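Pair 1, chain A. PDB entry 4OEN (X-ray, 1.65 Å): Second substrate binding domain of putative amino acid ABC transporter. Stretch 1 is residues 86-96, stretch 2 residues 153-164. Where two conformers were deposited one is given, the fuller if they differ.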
# COMPACT_ATOMS: atom_id res chain seq x y z
N TYR A 86 -9.77 3.03 -1.61
CA TYR A 86 -9.10 4.01 -2.46
C TYR A 86 -7.88 3.42 -3.15
O TYR A 86 -7.21 4.11 -3.92
CB TYR A 86 -8.70 5.27 -1.66
CG TYR A 86 -7.71 5.07 -0.53
CD1 TYR A 86 -6.34 5.10 -0.76
CD2 TYR A 86 -8.15 4.91 0.77
CE1 TYR A 86 -5.44 4.93 0.30
CE2 TYR A 86 -7.25 4.74 1.83
CZ TYR A 86 -5.90 4.76 1.58
OH TYR A 86 -4.99 4.59 2.62
N TYR A 87 -7.59 2.15 -2.89
CA TYR A 87 -6.43 1.52 -3.51
C TYR A 87 -6.53 0.01 -3.40
O TYR A 87 -6.66 -0.52 -2.29
CB TYR A 87 -5.13 2.00 -2.86
CG TYR A 87 -3.90 1.51 -3.58
CD1 TYR A 87 -3.54 2.03 -4.82
CD2 TYR A 87 -3.11 0.51 -3.03
CE1 TYR A 87 -2.42 1.58 -5.48
CE2 TYR A 87 -1.97 0.05 -3.69
CZ TYR A 87 -1.64 0.60 -4.91
OH TYR A 87 -0.53 0.16 -5.60
N THR A 88 -6.46 -0.67 -4.54
CA THR A 88 -6.41 -2.12 -4.55
C THR A 88 -4.97 -2.56 -4.47
O THR A 88 -4.18 -2.25 -5.36
CB THR A 88 -7.04 -2.72 -5.80
OG1 THR A 88 -8.42 -2.32 -5.86
CG2 THR A 88 -6.95 -4.26 -5.77
N ALA A 89 -4.65 -3.28 -3.39
CA ALA A 89 -3.28 -3.71 -3.13
C ALA A 89 -3.02 -5.02 -3.85
O ALA A 89 -3.79 -5.96 -3.73
CB ALA A 89 -3.06 -3.87 -1.64
N ASN A 90 -1.93 -5.04 -4.61
CA ASN A 90 -1.54 -6.23 -5.35
C ASN A 90 -0.19 -6.73 -4.91
O ASN A 90 0.61 -5.97 -4.38
CB ASN A 90 -1.44 -5.95 -6.86
CG ASN A 90 -2.75 -5.47 -7.47
OD1 ASN A 90 -3.80 -6.05 -7.23
ND2 ASN A 90 -2.67 -4.43 -8.28
N THR A 91 0.06 -8.02 -5.15
CA THR A 91 1.41 -8.56 -5.17
C THR A 91 1.84 -8.57 -6.65
O THR A 91 1.01 -8.77 -7.52
CB THR A 91 1.49 -9.98 -4.56
OG1 THR A 91 2.83 -10.46 -4.69
CG2 THR A 91 0.57 -10.93 -5.25
N ILE A 92 3.11 -8.31 -6.91
CA ILE A 92 3.56 -8.16 -8.30
C ILE A 92 5.00 -8.62 -8.44
O ILE A 92 5.79 -8.54 -7.50
CB ILE A 92 3.39 -6.68 -8.76
CG1 ILE A 92 3.41 -6.56 -10.28
CG2 ILE A 92 4.42 -5.77 -8.13
CD1 ILE A 92 2.96 -5.18 -10.75
N LEU A 93 5.33 -9.13 -9.61
CA LEU A 93 6.70 -9.55 -9.90
C LEU A 93 7.60 -8.34 -10.22
O LEU A 93 7.19 -7.43 -10.95
CB LEU A 93 6.72 -10.53 -11.09
CG LEU A 93 8.02 -11.32 -11.23
CD1 LEU A 93 8.03 -12.51 -10.27
CD2 LEU A 93 8.23 -11.77 -12.68
N GLY A 94 8.82 -8.36 -9.71
CA GLY A 94 9.81 -7.34 -10.04
C GLY A 94 11.05 -7.97 -10.65
O GLY A 94 11.48 -9.03 -10.18
N VAL A 95 11.59 -7.37 -11.71
CA VAL A 95 12.86 -7.80 -12.30
C VAL A 95 13.73 -6.59 -12.67
O VAL A 95 13.25 -5.46 -12.73
CB VAL A 95 12.64 -8.67 -13.57
CG1 VAL A 95 11.91 -9.96 -13.22
CG2 VAL A 95 11.89 -7.89 -14.66
N LYS A 96 15.02 -6.82 -12.90
CA LYS A 96 15.88 -5.76 -13.42
C LYS A 96 15.44 -5.32 -14.81
O LYS A 96 14.83 -6.09 -15.55
CB LYS A 96 17.34 -6.21 -13.44
CG LYS A 96 17.84 -6.62 -12.07
CD LYS A 96 19.31 -7.01 -12.12
CE LYS A 96 20.20 -5.82 -12.43
NZ LYS A 96 21.63 -6.21 -12.48
N ILE A 153 19.29 -14.13 -7.74
CA ILE A 153 17.93 -14.53 -8.07
C ILE A 153 17.52 -13.82 -9.36
O ILE A 153 18.11 -12.81 -9.74
CB ILE A 153 16.94 -14.21 -6.94
CG1 ILE A 153 17.03 -12.74 -6.55
CG2 ILE A 153 17.25 -15.08 -5.72
CD1 ILE A 153 16.01 -12.28 -5.53
N ASP A 154 16.50 -14.35 -10.03
CA ASP A 154 16.07 -13.84 -11.33
C ASP A 154 14.93 -12.83 -11.25
O ASP A 154 14.68 -12.08 -12.20
CB ASP A 154 15.65 -15.02 -12.19
CG ASP A 154 16.80 -15.99 -12.41
OD1 ASP A 154 17.74 -15.61 -13.15
OD2 ASP A 154 16.77 -17.11 -11.86
N ALA A 155 14.23 -12.82 -10.13
CA ALA A 155 13.04 -11.99 -9.95
C ALA A 155 12.73 -11.92 -8.48
O ALA A 155 13.27 -12.71 -7.68
CB ALA A 155 11.86 -12.56 -10.72
N VAL A 156 11.88 -10.96 -8.12
CA VAL A 156 11.28 -10.91 -6.79
C VAL A 156 9.77 -10.83 -6.92
O VAL A 156 9.24 -10.45 -7.97
CB VAL A 156 11.76 -9.70 -5.96
CG1 VAL A 156 13.27 -9.67 -5.85
CG2 VAL A 156 11.24 -8.39 -6.59
N MET A 157 9.08 -11.19 -5.85
CA MET A 157 7.65 -10.93 -5.72
C MET A 157 7.48 -10.02 -4.51
O MET A 157 7.97 -10.35 -3.43
CB MET A 157 6.87 -12.23 -5.54
CG MET A 157 5.40 -12.15 -5.89
SD MET A 157 5.15 -12.36 -7.66
CE MET A 157 3.42 -11.91 -7.84
N ASP A 158 6.78 -8.89 -4.66
CA ASP A 158 6.65 -7.93 -3.56
C ASP A 158 5.34 -7.16 -3.66
O ASP A 158 4.61 -7.29 -4.63
CB ASP A 158 7.83 -6.95 -3.58
CG ASP A 158 8.19 -6.34 -2.21
OD1 ASP A 158 7.44 -6.47 -1.20
OD2 ASP A 158 9.26 -5.70 -2.16
N ASP A 159 5.07 -6.34 -2.66
CA ASP A 159 3.90 -5.48 -2.67
C ASP A 159 4.02 -4.47 -3.80
O ASP A 159 5.04 -3.77 -3.92
CB ASP A 159 3.76 -4.74 -1.34
CG ASP A 159 3.46 -5.67 -0.20
OD1 ASP A 159 2.49 -6.44 -0.33
OD2 ASP A 159 4.18 -5.64 0.82
N GLU A 160 2.97 -4.36 -4.60
CA GLU A 160 2.99 -3.45 -5.73
C GLU A 160 3.24 -1.97 -5.35
O GLU A 160 4.06 -1.33 -5.98
CB GLU A 160 1.71 -3.56 -6.57
CG GLU A 160 1.63 -2.48 -7.63
CD GLU A 160 0.56 -2.72 -8.67
OE1 GLU A 160 0.14 -3.89 -8.87
OE2 GLU A 160 0.15 -1.72 -9.30
N PRO A 161 2.56 -1.43 -4.31
CA PRO A 161 2.86 -0.01 -4.06
C PRO A 161 4.30 0.24 -3.62
O PRO A 161 4.86 1.30 -3.87
CB PRO A 161 1.87 0.36 -2.95
CG PRO A 161 1.43 -0.94 -2.35
CD PRO A 161 1.48 -1.94 -3.45
N VAL A 162 4.91 -0.76 -2.97
CA VAL A 162 6.30 -0.62 -2.54
C VAL A 162 7.24 -0.65 -3.73
O VAL A 162 8.12 0.20 -3.88
CB VAL A 162 6.68 -1.74 -1.54
CG1 VAL A 162 8.18 -1.75 -1.28
CG2 VAL A 162 5.92 -1.55 -0.24
N LEU A 163 7.01 -1.62 -4.61
CA LEU A 163 7.82 -1.74 -5.81
C LEU A 163 7.62 -0.54 -6.73
O LEU A 163 8.61 0.02 -7.22
CB LEU A 163 7.48 -3.02 -6.56
CG LEU A 163 8.55 -4.12 -6.51
CD1 LEU A 163 8.02 -5.39 -7.18
CD2 LEU A 163 9.83 -3.62 -7.19
N LYS A 164 6.38 -0.11 -6.96
CA LYS A 164 6.13 1.02 -7.85
C LYS A 164 6.70 2.32 -7.28
O LYS A 164 7.17 3.18 -8.02
CB LYS A 164 4.63 1.19 -8.11
CG LYS A 164 4.00 0.12 -9.00
CD LYS A 164 4.12 0.46 -10.47
CE LYS A 164 3.30 -0.49 -11.33
NZ LYS A 164 1.83 -0.34 -11.12
O HOH W 1 -0.13 0.73 -8.14
O HOH W 2 0.43 -4.87 -1.84
O HOH W 3 16.18 -9.56 -12.80

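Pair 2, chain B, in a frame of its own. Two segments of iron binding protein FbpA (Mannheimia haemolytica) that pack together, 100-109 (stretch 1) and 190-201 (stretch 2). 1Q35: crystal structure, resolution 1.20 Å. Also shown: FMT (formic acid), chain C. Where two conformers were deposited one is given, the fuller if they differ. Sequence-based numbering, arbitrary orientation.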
# COMPACT_ATOMS: atom_id res chain seq x y z
N THR B 100 4.76 4.66 -4.83
CA THR B 100 3.52 4.00 -5.23
C THR B 100 3.75 2.50 -5.31
O THR B 100 4.87 2.02 -5.40
CB THR B 100 2.92 4.53 -6.56
OG1 THR B 100 3.77 4.21 -7.66
CG2 THR B 100 2.76 6.05 -6.54
N ARG B 101 2.64 1.79 -5.23
CA ARG B 101 2.61 0.34 -5.28
C ARG B 101 1.34 -0.06 -6.00
O ARG B 101 0.35 0.67 -5.97
CB ARG B 101 2.67 -0.27 -3.88
CG ARG B 101 1.64 0.26 -2.90
CD ARG B 101 2.13 1.41 -2.02
NE ARG B 101 3.25 1.05 -1.15
CZ ARG B 101 3.16 0.39 0.02
NH1 ARG B 101 4.27 0.14 0.69
NH2 ARG B 101 2.01 -0.03 0.53
N ALA B 102 1.38 -1.20 -6.67
CA ALA B 102 0.22 -1.73 -7.36
C ALA B 102 -0.36 -2.90 -6.57
O ALA B 102 0.39 -3.73 -6.04
CB ALA B 102 0.60 -2.20 -8.76
N ARG B 103 -1.68 -2.98 -6.49
CA ARG B 103 -2.31 -4.17 -5.93
C ARG B 103 -2.65 -5.09 -7.10
O ARG B 103 -3.55 -4.82 -7.88
CB ARG B 103 -3.53 -3.83 -5.06
CG ARG B 103 -3.97 -4.96 -4.16
CD ARG B 103 -4.56 -4.49 -2.83
NE ARG B 103 -4.81 -5.61 -1.92
CZ ARG B 103 -3.86 -6.24 -1.22
NH1 ARG B 103 -4.18 -7.26 -0.44
NH2 ARG B 103 -2.60 -5.87 -1.29
N VAL B 104 -1.84 -6.13 -7.24
CA VAL B 104 -1.83 -6.98 -8.42
C VAL B 104 -2.54 -8.31 -8.18
O VAL B 104 -2.99 -8.59 -7.07
CB VAL B 104 -0.37 -7.23 -8.88
CG1 VAL B 104 0.31 -5.90 -9.19
CG2 VAL B 104 0.43 -8.01 -7.85
N ILE B 105 -2.65 -9.09 -9.24
CA ILE B 105 -3.15 -10.46 -9.16
C ILE B 105 -2.00 -11.40 -9.46
O ILE B 105 -1.40 -11.35 -10.53
CB ILE B 105 -4.31 -10.70 -10.15
CG1 ILE B 105 -5.47 -9.76 -9.84
CG2 ILE B 105 -4.77 -12.17 -10.07
CD1 ILE B 105 -6.60 -9.81 -10.83
N TYR B 106 -1.66 -12.23 -8.47
CA TYR B 106 -0.68 -13.29 -8.66
C TYR B 106 -1.38 -14.55 -9.13
O TYR B 106 -2.47 -14.86 -8.66
CB TYR B 106 0.06 -13.56 -7.34
CG TYR B 106 0.90 -12.39 -6.90
CD1 TYR B 106 0.55 -11.61 -5.80
CD2 TYR B 106 2.03 -12.03 -7.61
CE1 TYR B 106 1.33 -10.53 -5.41
CE2 TYR B 106 2.80 -10.94 -7.24
CZ TYR B 106 2.45 -10.19 -6.14
OH TYR B 106 3.25 -9.12 -5.81
N THR B 107 -0.77 -15.27 -10.07
CA THR B 107 -1.35 -16.53 -10.55
C THR B 107 -0.34 -17.66 -10.46
O THR B 107 0.87 -17.44 -10.49
CB THR B 107 -1.83 -16.41 -11.99
OG1 THR B 107 -0.76 -15.92 -12.82
CG2 THR B 107 -2.98 -15.41 -12.13
N SER B 108 -0.85 -18.87 -10.37
CA SER B 108 -0.01 -20.06 -10.40
C SER B 108 0.68 -20.15 -11.76
O SER B 108 0.03 -20.13 -12.79
CB SER B 108 -0.86 -21.31 -10.19
OG SER B 108 -0.12 -22.48 -10.46
N LYS B 109 2.01 -20.24 -11.75
CA LYS B 109 2.77 -20.45 -12.97
C LYS B 109 2.27 -21.70 -13.72
O LYS B 109 2.01 -21.64 -14.92
CB LYS B 109 4.26 -20.58 -12.64
CG LYS B 109 5.16 -20.76 -13.85
CD LYS B 109 6.61 -21.00 -13.45
CE LYS B 109 7.50 -21.24 -14.66
NZ LYS B 109 8.83 -21.79 -14.30
N CYS B 190 -4.26 -22.50 -3.78
CA CYS B 190 -5.01 -21.62 -4.67
C CYS B 190 -4.20 -21.27 -5.90
O CYS B 190 -3.00 -21.55 -5.98
CB CYS B 190 -5.47 -20.36 -3.94
SG CYS B 190 -4.23 -19.70 -2.83
N ASP B 191 -4.89 -20.67 -6.85
CA ASP B 191 -4.35 -20.39 -8.17
C ASP B 191 -4.27 -18.90 -8.49
O ASP B 191 -3.57 -18.52 -9.43
CB ASP B 191 -5.22 -21.05 -9.23
CG ASP B 191 -5.17 -22.57 -9.18
OD1 ASP B 191 -4.38 -23.13 -8.39
OD2 ASP B 191 -5.90 -23.26 -9.92
N TYR B 192 -5.03 -18.08 -7.76
CA TYR B 192 -5.09 -16.63 -7.93
C TYR B 192 -5.03 -16.00 -6.56
O TYR B 192 -5.69 -16.48 -5.64
CB TYR B 192 -6.41 -16.19 -8.58
CG TYR B 192 -6.70 -16.83 -9.92
CD1 TYR B 192 -7.21 -18.13 -10.01
CD2 TYR B 192 -6.49 -16.13 -11.11
CE1 TYR B 192 -7.47 -18.72 -11.23
CE2 TYR B 192 -6.76 -16.72 -12.35
CZ TYR B 192 -7.24 -18.02 -12.39
OH TYR B 192 -7.49 -18.60 -13.61
N SER B 193 -4.25 -14.94 -6.40
CA SER B 193 -4.32 -14.15 -5.19
C SER B 193 -4.24 -12.66 -5.51
O SER B 193 -3.88 -12.27 -6.62
CB SER B 193 -3.21 -14.53 -4.20
OG SER B 193 -1.96 -13.97 -4.58
N ILE B 194 -4.64 -11.85 -4.55
CA ILE B 194 -4.48 -10.40 -4.63
C ILE B 194 -3.39 -10.01 -3.65
O ILE B 194 -3.37 -10.49 -2.52
CB ILE B 194 -5.80 -9.69 -4.30
CG1 ILE B 194 -6.88 -10.06 -5.32
CG2 ILE B 194 -5.59 -8.19 -4.27
CD1 ILE B 194 -8.27 -9.55 -4.97
N GLY B 195 -2.47 -9.15 -4.06
CA GLY B 195 -1.42 -8.68 -3.17
C GLY B 195 -0.66 -7.52 -3.77
O GLY B 195 -0.79 -7.24 -4.95
N ASN B 196 0.16 -6.85 -2.97
CA ASN B 196 0.91 -5.71 -3.46
C ASN B 196 2.15 -6.15 -4.24
O ASN B 196 2.79 -7.16 -3.92
CB ASN B 196 1.30 -4.76 -2.33
CG ASN B 196 0.14 -3.94 -1.81
OD1 ASN B 196 -0.90 -3.83 -2.46
ND2 ASN B 196 0.31 -3.35 -0.64
N SER B 197 2.48 -5.37 -5.26
CA SER B 197 3.52 -5.69 -6.23
C SER B 197 4.90 -5.86 -5.62
O SER B 197 5.63 -6.79 -5.94
CB SER B 197 3.57 -4.59 -7.29
OG SER B 197 3.71 -3.30 -6.70
N TYR B 198 5.28 -4.95 -4.73
CA TYR B 198 6.64 -4.93 -4.19
C TYR B 198 6.96 -6.22 -3.43
O TYR B 198 8.12 -6.63 -3.37
CB TYR B 198 6.89 -3.68 -3.32
CG TYR B 198 5.91 -3.50 -2.19
CD1 TYR B 198 4.72 -2.80 -2.41
CD2 TYR B 198 6.13 -4.04 -0.94
CE1 TYR B 198 3.79 -2.65 -1.41
CE2 TYR B 198 5.20 -3.89 0.08
CZ TYR B 198 4.02 -3.19 -0.17
OH TYR B 198 3.05 -3.04 0.79
N TYR B 199 5.95 -6.88 -2.87
CA TYR B 199 6.18 -8.14 -2.18
C TYR B 199 6.77 -9.23 -3.08
O TYR B 199 7.48 -10.10 -2.60
CB TYR B 199 4.90 -8.65 -1.51
CG TYR B 199 4.49 -7.86 -0.29
CD1 TYR B 199 3.24 -7.26 -0.21
CD2 TYR B 199 5.36 -7.71 0.79
CE1 TYR B 199 2.87 -6.52 0.91
CE2 TYR B 199 4.99 -6.97 1.91
CZ TYR B 199 3.74 -6.39 1.96
OH TYR B 199 3.35 -5.65 3.06
N TYR B 200 6.47 -9.19 -4.38
CA TYR B 200 7.05 -10.16 -5.31
C TYR B 200 8.58 -10.03 -5.33
O TYR B 200 9.30 -11.03 -5.28
CB TYR B 200 6.46 -9.97 -6.70
CG TYR B 200 6.67 -11.15 -7.62
CD1 TYR B 200 7.55 -11.08 -8.69
CD2 TYR B 200 5.97 -12.34 -7.44
CE1 TYR B 200 7.74 -12.16 -9.55
CE2 TYR B 200 6.15 -13.42 -8.29
CZ TYR B 200 7.03 -13.33 -9.35
OH TYR B 200 7.22 -14.39 -10.20
N GLY B 201 9.07 -8.79 -5.40
CA GLY B 201 10.50 -8.54 -5.34
C GLY B 201 11.12 -8.88 -3.99
O GLY B 201 12.21 -9.45 -3.93
C FMT C . 4.48 -2.21 3.91
O1 FMT C . 5.26 -1.62 4.80
O2 FMT C . 4.53 -1.86 2.75

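Two antiparallel strands, the second leading directly toward a helix, form the common framework of pair 1 and pair 2; 14 central residues superpose with an RMSD of 0.4 Å. The strand axes approach to 4.5 Å in both, with N-to-C directions at 143° in pair 1 and 158° in pair 2.

The backbone ladder is shared. In pair 1, Ile A92 and Asp A158 exchange hydrogen bonds (Ile A92 N to Asp A158 O, 2.9 Å; Asp A158 N to Ile A92 O, 3.0 Å), as do the matching Val B104 and Gly B195 (Val B104 N to Gly B195 O, 2.8 Å; Gly B195 N to Val B104 O, 3.1 Å). Gly A94 with Val A156 matches Tyr B106 with Ser B193, again a doubly bonded pair. Where the second strand ends, Glu A160 N donates to Asn A90 O (2.9 Å) and Ser B197 N to Ala B102 O (2.8 Å).

The side chains at this junction differ. Asn A90 ND2 reaches Glu A160 OE1 (2.9 Å), joining side chain to side chain, whereas at the matched positions Ala B102 offers its backbone N to Ser B197 OG (3.1 Å). Glu A160 OE2 also forms a salt bridge with Lys A164 NZ (2.8 Å), and a water links it to Tyr A87 OH.

Glycine changes strands between the pairs. On the face carrying Ile A92 and Val A156, Gly A94 leaves room for the helix: Leu A163 CD1 lies 3.9 Å from Gly A94 CA and 3.7 Å from Ile A92 CG2. An ideal CB on Gly A94 would fall 2.9 Å from Leu A163 CD1, a clash. Pair 2 places Tyr B106 here and glycine at Gly B195, the counterpart of Asp A158. The tyrosine ring runs past Gly B195, where an ideal CB would be a tight 3.2 Å from Tyr B106 CE1. Its OH donates to Asn B196 O (2.8 Å), and its ring lies nearly parallel to that of Tyr B200 but slid apart, with little overlap (planes at 18°, centroids 5.6 Å apart).

On the other face, Leu A93 CD1 packs against Met A157 SD and Ala A155 CB (both 3.9 Å). Their counterparts are Ile B105, Ile B194 and Tyr B192; Ile B105 CG2 approaches the edge of the tyrosine ring, 4.4 Å from Tyr B192 CD2. Arg B103, matching Thr A91, lays one face of its guanidinium over Ile B194 CG2 and makes a weak hydrogen bond from NH2 to Asn B196 OD1 (2.9 Å).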